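Local coordinates for protein-disulfide isomerase (Novosphingobium aromaticivorans, PDB 3GMF), which probably isomerises disulfide bonds in substrate proteins by thiol-disulfide exchange, as a thioredoxin-fold relative of the DsbA type, at residues Phe22-Thr26 / His83-Met87; Gln104-Trp108 / Ala119-Phe124; Phe172-Gly176 / Gln191-Arg195. All blocks are in the same frame, centred on the assembly; numbering follows the deposited sequence.

Contact 1. Residues Phe22-Thr26 / His83-Met87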
# COMPACT_ATOMS: atom_id res chain seq x y z
N PHE A 22 2.52 6.16 -4.75
CA PHE A 22 2.01 6.45 -3.41
C PHE A 22 0.63 5.85 -3.39
O PHE A 22 -0.26 6.31 -4.12
CB PHE A 22 1.92 7.96 -3.16
CG PHE A 22 3.24 8.68 -3.24
CD1 PHE A 22 4.05 8.80 -2.11
CD2 PHE A 22 3.66 9.26 -4.43
CE1 PHE A 22 5.28 9.49 -2.17
CE2 PHE A 22 4.87 9.95 -4.48
CZ PHE A 22 5.69 10.05 -3.36
N VAL A 23 0.45 4.80 -2.60
CA VAL A 23 -0.81 4.04 -2.65
C VAL A 23 -1.34 3.76 -1.25
O VAL A 23 -0.58 3.74 -0.27
CB VAL A 23 -0.69 2.70 -3.45
CG1 VAL A 23 -0.26 2.96 -4.93
CG2 VAL A 23 0.28 1.73 -2.74
N SER A 24 -2.64 3.49 -1.17
CA SER A 24 -3.32 3.31 0.10
C SER A 24 -4.21 2.08 0.02
O SER A 24 -4.93 1.92 -0.96
CB SER A 24 -4.19 4.53 0.38
OG SER A 24 -5.19 4.24 1.36
N TYR A 25 -4.18 1.23 1.06
CA TYR A 25 -4.97 -0.04 1.06
C TYR A 25 -6.48 0.15 1.10
O TYR A 25 -7.22 -0.77 0.77
CB TYR A 25 -4.53 -0.99 2.18
CG TYR A 25 -3.10 -1.46 2.02
CD1 TYR A 25 -2.77 -2.35 0.99
CD2 TYR A 25 -2.09 -1.02 2.88
CE1 TYR A 25 -1.47 -2.79 0.81
CE2 TYR A 25 -0.74 -1.46 2.70
CZ TYR A 25 -0.46 -2.34 1.66
OH TYR A 25 0.84 -2.77 1.48
N THR A 26 -6.93 1.32 1.54
CA THR A 26 -8.38 1.57 1.69
C THR A 26 -8.97 2.37 0.52
O THR A 26 -10.14 2.75 0.54
CB THR A 26 -8.71 2.28 3.01
OG1 THR A 26 -7.94 3.50 3.12
CG2 THR A 26 -8.42 1.36 4.19
N HIS A 83 1.03 -7.42 -0.52
CA HIS A 83 0.56 -6.10 -0.96
C HIS A 83 -0.43 -6.23 -2.13
O HIS A 83 -1.51 -5.67 -2.08
CB HIS A 83 1.75 -5.22 -1.34
CG HIS A 83 1.38 -3.91 -1.99
ND1 HIS A 83 1.05 -2.79 -1.26
CD2 HIS A 83 1.30 -3.55 -3.29
CE1 HIS A 83 0.77 -1.80 -2.09
NE2 HIS A 83 0.93 -2.23 -3.33
N THR A 84 -0.06 -7.01 -3.15
CA THR A 84 -0.92 -7.22 -4.31
C THR A 84 -2.22 -7.92 -3.92
O THR A 84 -3.30 -7.54 -4.41
CB THR A 84 -0.17 -7.99 -5.46
OG1 THR A 84 0.81 -7.10 -6.03
CG2 THR A 84 -1.12 -8.43 -6.56
N ALA A 85 -2.13 -8.90 -3.01
CA ALA A 85 -3.30 -9.63 -2.52
C ALA A 85 -4.32 -8.72 -1.82
O ALA A 85 -5.51 -8.73 -2.16
CB ALA A 85 -2.89 -10.78 -1.59
N PHE A 86 -3.85 -7.90 -0.88
CA PHE A 86 -4.74 -6.89 -0.26
C PHE A 86 -5.37 -5.95 -1.25
O PHE A 86 -6.56 -5.61 -1.13
CB PHE A 86 -4.02 -6.09 0.83
CG PHE A 86 -3.98 -6.78 2.16
CD1 PHE A 86 -5.11 -6.84 2.98
CD2 PHE A 86 -2.78 -7.35 2.62
CE1 PHE A 86 -5.05 -7.45 4.23
CE2 PHE A 86 -2.70 -7.96 3.85
CZ PHE A 86 -3.85 -8.03 4.67
N MET A 87 -4.59 -5.52 -2.25
CA MET A 87 -5.11 -4.60 -3.26
C MET A 87 -6.09 -5.29 -4.21
O MET A 87 -7.18 -4.77 -4.44
CB MET A 87 -3.99 -3.94 -4.07
CG MET A 87 -3.24 -2.85 -3.33
SD MET A 87 -4.25 -1.43 -2.76
CE MET A 87 -2.89 -0.36 -2.33
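Two projections interlock here: the Tyr25 ring leans across one side of the helical turn 83-87, and the end of Met87 fills a hollow in the chain as it leaves strand 17-23. The hollow has three walls. Met87 CE lies 3.4 Å from Ser24 O, 3.8 Å from Val23 CG2 and 3.9 Å from Tyr25 CD1. A slim, unbranched methionine suits it because its flexible chain can reach from the helix and bend into a narrow space. The sulfur also takes part: Met87 SD is 5.2 Å from the Tyr25 ring centroid, an oblique Met-aromatic contact.

Tyr25, in turn, fits against His83, Phe86 and Met87, which one helical turn brings to the same side. Tyr25 CD1 packs on Phe86 CB at 3.9 Å, while the far end of the ring hydrogen-bonds His83, Tyr25 OH to ND1 at 2.7 Å and nearly linear; either atom could be the donor. Tyrosine suits the place: its ring packs on the helix and its hydroxyl reaches the imidazole. Short, beta-branched Val23 suits the strand and fills the remaining gap, its CG2 3.6 Å from His83 CE1 at the imidazole edge.

The contact is fully buried. It ties the central strand's exit, just ahead of a CxxC pattern resembling the thioredoxin active site, to helix 76-88. Helix 62-73 supports Tyr25 through Val67 and Ala68, and its Thr71 also hydrogen-bonds the hydroxyl; Val23 and Met87 both touch Cys30 on helix 28-46, with Val55 of strand 51-57 behind Val23 and His83.

Contact 2. Residues Gln104-Trp108 / Ala119-Phe124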
# COMPACT_ATOMS: atom_id res chain seq x y z
N GLN A 104 -19.45 0.71 16.18
CA GLN A 104 -18.27 -0.01 15.72
C GLN A 104 -17.19 0.97 15.29
O GLN A 104 -16.02 0.82 15.67
CB GLN A 104 -18.60 -0.97 14.60
CG GLN A 104 -19.50 -2.11 15.06
CD GLN A 104 -19.90 -3.02 13.95
OE1 GLN A 104 -20.55 -2.60 12.98
NE2 GLN A 104 -19.52 -4.29 14.06
N ARG A 105 -17.61 2.00 14.55
CA ARG A 105 -16.67 3.00 14.01
C ARG A 105 -15.94 3.76 15.10
O ARG A 105 -14.77 4.11 14.94
CB ARG A 105 -17.40 4.00 13.14
CG ARG A 105 -17.92 3.41 11.87
CD ARG A 105 -18.85 4.40 11.16
NE ARG A 105 -19.57 3.66 10.12
CZ ARG A 105 -19.05 3.28 8.96
NH1 ARG A 105 -17.79 3.56 8.65
NH2 ARG A 105 -19.81 2.56 8.14
N GLN A 106 -16.62 3.99 16.21
CA GLN A 106 -16.06 4.70 17.36
C GLN A 106 -14.74 4.08 17.83
O GLN A 106 -13.79 4.78 18.24
CB GLN A 106 -17.07 4.73 18.53
CG GLN A 106 -18.30 5.62 18.31
CD GLN A 106 -18.00 7.13 18.27
OE1 GLN A 106 -16.91 7.59 18.66
NE2 GLN A 106 -18.97 7.91 17.80
N ARG A 107 -14.70 2.76 17.79
CA ARG A 107 -13.51 2.02 18.24
C ARG A 107 -12.30 2.15 17.31
O ARG A 107 -11.18 1.90 17.72
CB ARG A 107 -13.87 0.55 18.43
CG ARG A 107 -14.90 0.29 19.53
CD ARG A 107 -15.89 -0.82 19.17
NE ARG A 107 -15.29 -2.12 18.86
CZ ARG A 107 -15.13 -2.61 17.63
NH1 ARG A 107 -14.58 -3.82 17.47
NH2 ARG A 107 -15.48 -1.89 16.56
N TRP A 108 -12.52 2.55 16.05
CA TRP A 108 -11.39 2.68 15.13
C TRP A 108 -10.62 3.97 15.36
O TRP A 108 -9.49 4.11 14.89
CB TRP A 108 -11.84 2.65 13.66
CG TRP A 108 -12.77 1.50 13.28
CD1 TRP A 108 -12.92 0.30 13.91
CD2 TRP A 108 -13.61 1.47 12.13
NE1 TRP A 108 -13.84 -0.48 13.24
CE2 TRP A 108 -14.28 0.21 12.13
CE3 TRP A 108 -13.88 2.39 11.10
CZ2 TRP A 108 -15.19 -0.15 11.14
CZ3 TRP A 108 -14.78 2.04 10.11
CH2 TRP A 108 -15.45 0.77 10.15
N ALA A 119 -9.24 -3.80 17.38
CA ALA A 119 -10.67 -3.65 17.04
C ALA A 119 -10.88 -3.72 15.53
O ALA A 119 -11.79 -4.40 15.03
CB ALA A 119 -11.23 -2.34 17.59
N ILE A 120 -10.01 -3.02 14.80
CA ILE A 120 -10.08 -3.02 13.35
C ILE A 120 -9.80 -4.41 12.78
O ILE A 120 -10.52 -4.89 11.89
CB ILE A 120 -9.10 -1.98 12.76
CG1 ILE A 120 -9.61 -0.57 13.06
CG2 ILE A 120 -8.96 -2.16 11.25
CD1 ILE A 120 -8.57 0.56 12.74
N ALA A 121 -8.73 -5.03 13.27
CA ALA A 121 -8.35 -6.37 12.77
C ALA A 121 -9.49 -7.36 13.01
O ALA A 121 -9.73 -8.25 12.20
CB ALA A 121 -7.10 -6.83 13.42
N SER A 122 -10.18 -7.19 14.14
CA SER A 122 -11.36 -7.99 14.44
C SER A 122 -12.52 -7.72 13.48
O SER A 122 -13.02 -8.65 12.82
CB SER A 122 -11.81 -7.78 15.88
OG SER A 122 -12.83 -8.70 16.21
N ASP A 123 -12.92 -6.46 13.38
CA ASP A 123 -14.03 -6.05 12.51
C ASP A 123 -13.82 -6.41 11.05
O ASP A 123 -14.78 -6.74 10.35
CB ASP A 123 -14.30 -4.55 12.61
CG ASP A 123 -14.86 -4.13 13.95
OD1 ASP A 123 -15.23 -4.98 14.80
OD2 ASP A 123 -14.95 -2.91 14.17
N PHE A 124 -12.57 -6.31 10.57
CA PHE A 124 -12.26 -6.56 9.17
C PHE A 124 -11.81 -8.00 8.90
O PHE A 124 -11.50 -8.36 7.77
CB PHE A 124 -11.25 -5.53 8.64
CG PHE A 124 -11.86 -4.18 8.41
CD1 PHE A 124 -12.31 -3.82 7.14
CD2 PHE A 124 -12.02 -3.27 9.47
CE1 PHE A 124 -12.90 -2.57 6.90
CE2 PHE A 124 -12.60 -2.03 9.25
CZ PHE A 124 -13.04 -1.68 7.96
O HOH W 1 -17.83 -5.10 16.05
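Trp108, Asp123 and Arg107 bury the most surface between these segments, and the carboxylate of Asp123 draws the other two together. Its OD2 accepts a hydrogen bond from the indole, Trp108 NE1 to Asp123 OD2 at 2.8 Å, and is also met by Arg107 NH2 at 2.7 Å. Arg107 NH1 reaches the other oxygen, Asp123 OD1, at 3.0 Å, so the salt bridge is bidentate and uses both terminal nitrogens of the guanidinium. Aspartate is well placed here: its CA-to-CB bond is directed toward the opposing segment, and its two oxygens accept from four donors, two each, one of them a water. Arginine offers the matching pair of N-H groups, and Arg107 NH2 has a second acceptor in Gln104 O at 2.9 Å, which also ties the guanidinium to the backbone of its own segment.

These two segments lie in the helical insertion between strands 51-57 and 171-174 of the thioredoxin fold, an insertion like that of DsbA, and the chain doubles back between them.

Trp108 combines polar and apolar roles. While its nitrogen faces Asp123, its CD1 packs on Ile120 CG1 at 3.5 Å, and Phe124 CE2 lies over one face of the indole, 3.7 Å from CZ2. Ile63 of helix 62-73 touches both Trp108 and Phe124. Small Ala119 lets the arginine lie close, with its CB 3.7 Å from Arg107 NH1 over the guanidinium face. A water accepts from Gln104 NE2 at 2.7 Å and donates to Asp123 OD1 at 2.9 Å, while Gln104 OE1 is held by the backbone of Thr101.

Contact 3. Residues Phe172-Gly176 / Gln191-Arg195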
# COMPACT_ATOMS: atom_id res chain seq x y z
N PHE A 172 1.81 9.35 -8.40
CA PHE A 172 3.02 8.79 -9.00
C PHE A 172 4.09 9.84 -9.19
O PHE A 172 3.78 10.99 -9.45
CB PHE A 172 2.68 8.16 -10.36
CG PHE A 172 1.56 7.17 -10.29
CD1 PHE A 172 1.80 5.89 -9.76
CD2 PHE A 172 0.28 7.51 -10.71
CE1 PHE A 172 0.77 4.98 -9.66
CE2 PHE A 172 -0.78 6.57 -10.62
CZ PHE A 172 -0.52 5.32 -10.12
N MET A 173 5.35 9.43 -9.05
CA MET A 173 6.47 10.24 -9.55
C MET A 173 7.33 9.44 -10.51
O MET A 173 7.51 8.22 -10.36
CB MET A 173 7.41 10.81 -8.44
CG MET A 173 6.89 11.00 -7.02
SD MET A 173 8.22 11.90 -6.08
CE MET A 173 8.00 13.54 -6.71
N ILE A 174 7.85 10.12 -11.53
CA ILE A 174 8.84 9.48 -12.41
C ILE A 174 10.10 10.33 -12.35
O ILE A 174 10.04 11.55 -12.53
CB ILE A 174 8.36 9.28 -13.86
CG1 ILE A 174 7.17 8.31 -13.93
CG2 ILE A 174 9.49 8.71 -14.71
CD1 ILE A 174 6.59 8.16 -15.32
N ASP A 175 11.21 9.67 -12.01
CA ASP A 175 12.51 10.32 -11.92
C ASP A 175 12.44 11.65 -11.16
O ASP A 175 12.93 12.67 -11.63
CB ASP A 175 13.13 10.47 -13.34
CG ASP A 175 13.19 9.13 -14.11
OD1 ASP A 175 13.21 8.05 -13.48
OD2 ASP A 175 13.25 9.17 -15.37
N GLY A 176 11.77 11.63 -10.00
CA GLY A 176 11.64 12.80 -9.13
C GLY A 176 10.55 13.84 -9.39
O GLY A 176 10.41 14.79 -8.62
N GLN A 191 2.76 8.00 -20.11
CA GLN A 191 3.94 8.65 -19.58
C GLN A 191 5.09 7.69 -19.33
O GLN A 191 6.26 8.05 -19.56
CB GLN A 191 3.59 9.46 -18.32
CG GLN A 191 2.46 10.43 -18.61
CD GLN A 191 2.08 11.29 -17.42
OE1 GLN A 191 2.80 12.23 -17.06
NE2 GLN A 191 0.93 10.98 -16.83
N ILE A 192 4.77 6.46 -18.93
CA ILE A 192 5.80 5.42 -18.78
C ILE A 192 6.36 5.02 -20.15
O ILE A 192 7.58 5.00 -20.34
CB ILE A 192 5.26 4.19 -18.04
CG1 ILE A 192 5.02 4.56 -16.57
CG2 ILE A 192 6.22 2.97 -18.18
CD1 ILE A 192 4.45 3.48 -15.75
N LEU A 193 5.48 4.74 -21.10
CA LEU A 193 5.93 4.32 -22.46
C LEU A 193 6.73 5.42 -23.16
O LEU A 193 7.70 5.12 -23.86
CB LEU A 193 4.73 3.86 -23.29
CG LEU A 193 3.97 2.62 -22.75
CD1 LEU A 193 2.82 2.22 -23.68
CD2 LEU A 193 4.88 1.41 -22.46
N ALA A 194 6.35 6.69 -22.98
CA ALA A 194 7.09 7.82 -23.57
C ALA A 194 8.55 7.85 -23.10
O ALA A 194 9.47 8.11 -23.90
CB ALA A 194 6.43 9.14 -23.24
N ARG A 195 8.74 7.59 -21.81
CA ARG A 195 10.06 7.54 -21.17
C ARG A 195 10.85 6.31 -21.61
O ARG A 195 12.06 6.38 -21.88
CB ARG A 195 9.89 7.50 -19.64
CG ARG A 195 10.76 8.43 -18.79
CD ARG A 195 12.19 8.60 -19.28
NE ARG A 195 13.14 8.42 -18.19
CZ ARG A 195 13.75 7.28 -17.90
NH1 ARG A 195 14.60 7.22 -16.89
NH2 ARG A 195 13.52 6.19 -18.62
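Strand 172-174 and the helical turn 191-195 run almost parallel, their axes 9° apart and 10.8 Å from each other at closest approach. This is a helix lying along the face of a sheet, and side chains must span the gap; the nearest CA atoms, those of Ile174 and Ile192, are 8.1 Å apart. Beyond the strand, Asp175 and Gly176 both have positive phi, close to a type I' turn, which is well suited to the tight two-residue hairpin into strand 177-178. Glycine suits its place there, and aspartate tolerates a left-handed backbone better than most residues.

Ile174 points at the helix and bridges the gap: its CD1 lies 4.1 Å from Ile192 CG1, and its CG2 4.3 Å from Arg195 CG. Ile192 continues inward to Leu19 of strand 17-23 and to Leu41 and Met45 of helix 28-46. At the outer end, Arg195 forms a salt bridge with Asp175, whose OD2 is 2.8 Å from NH1 and 2.9 Å from NE; Asp175 OD1 is separately held by the backbone of Arg18.

Both hydrogen bonds within the salt bridge are weak, with poor angles, and Arg195 has two conformers, which is consistent with an adaptable surface tie rather than a rigid bridge.

Overall arrangement
Contact 1 is wholly buried near the chain's centre, whereas contact 2 (partly buried) and contact 3 (at the surface) have their centres about 20 and 19 Å from the chain's centre, on opposite sides of it. Contacts 1 and 3 share a sheet: strands 17-23 and 171-174 are antiparallel neighbours, and Phe22 CE2 meets Met173 CG at 3.4 Å. Contact 2, within the helical insertion, touches neither, but helix 62-73 backs both it and contact 1. Chemistry follows depth. The core contact combines apolar packing with a tyrosine-histidine hydrogen bond; both outer contacts join an arginine to an aspartate, as a well-aligned, water-flanked bidentate pair in contact 2 and more loosely in contact 3.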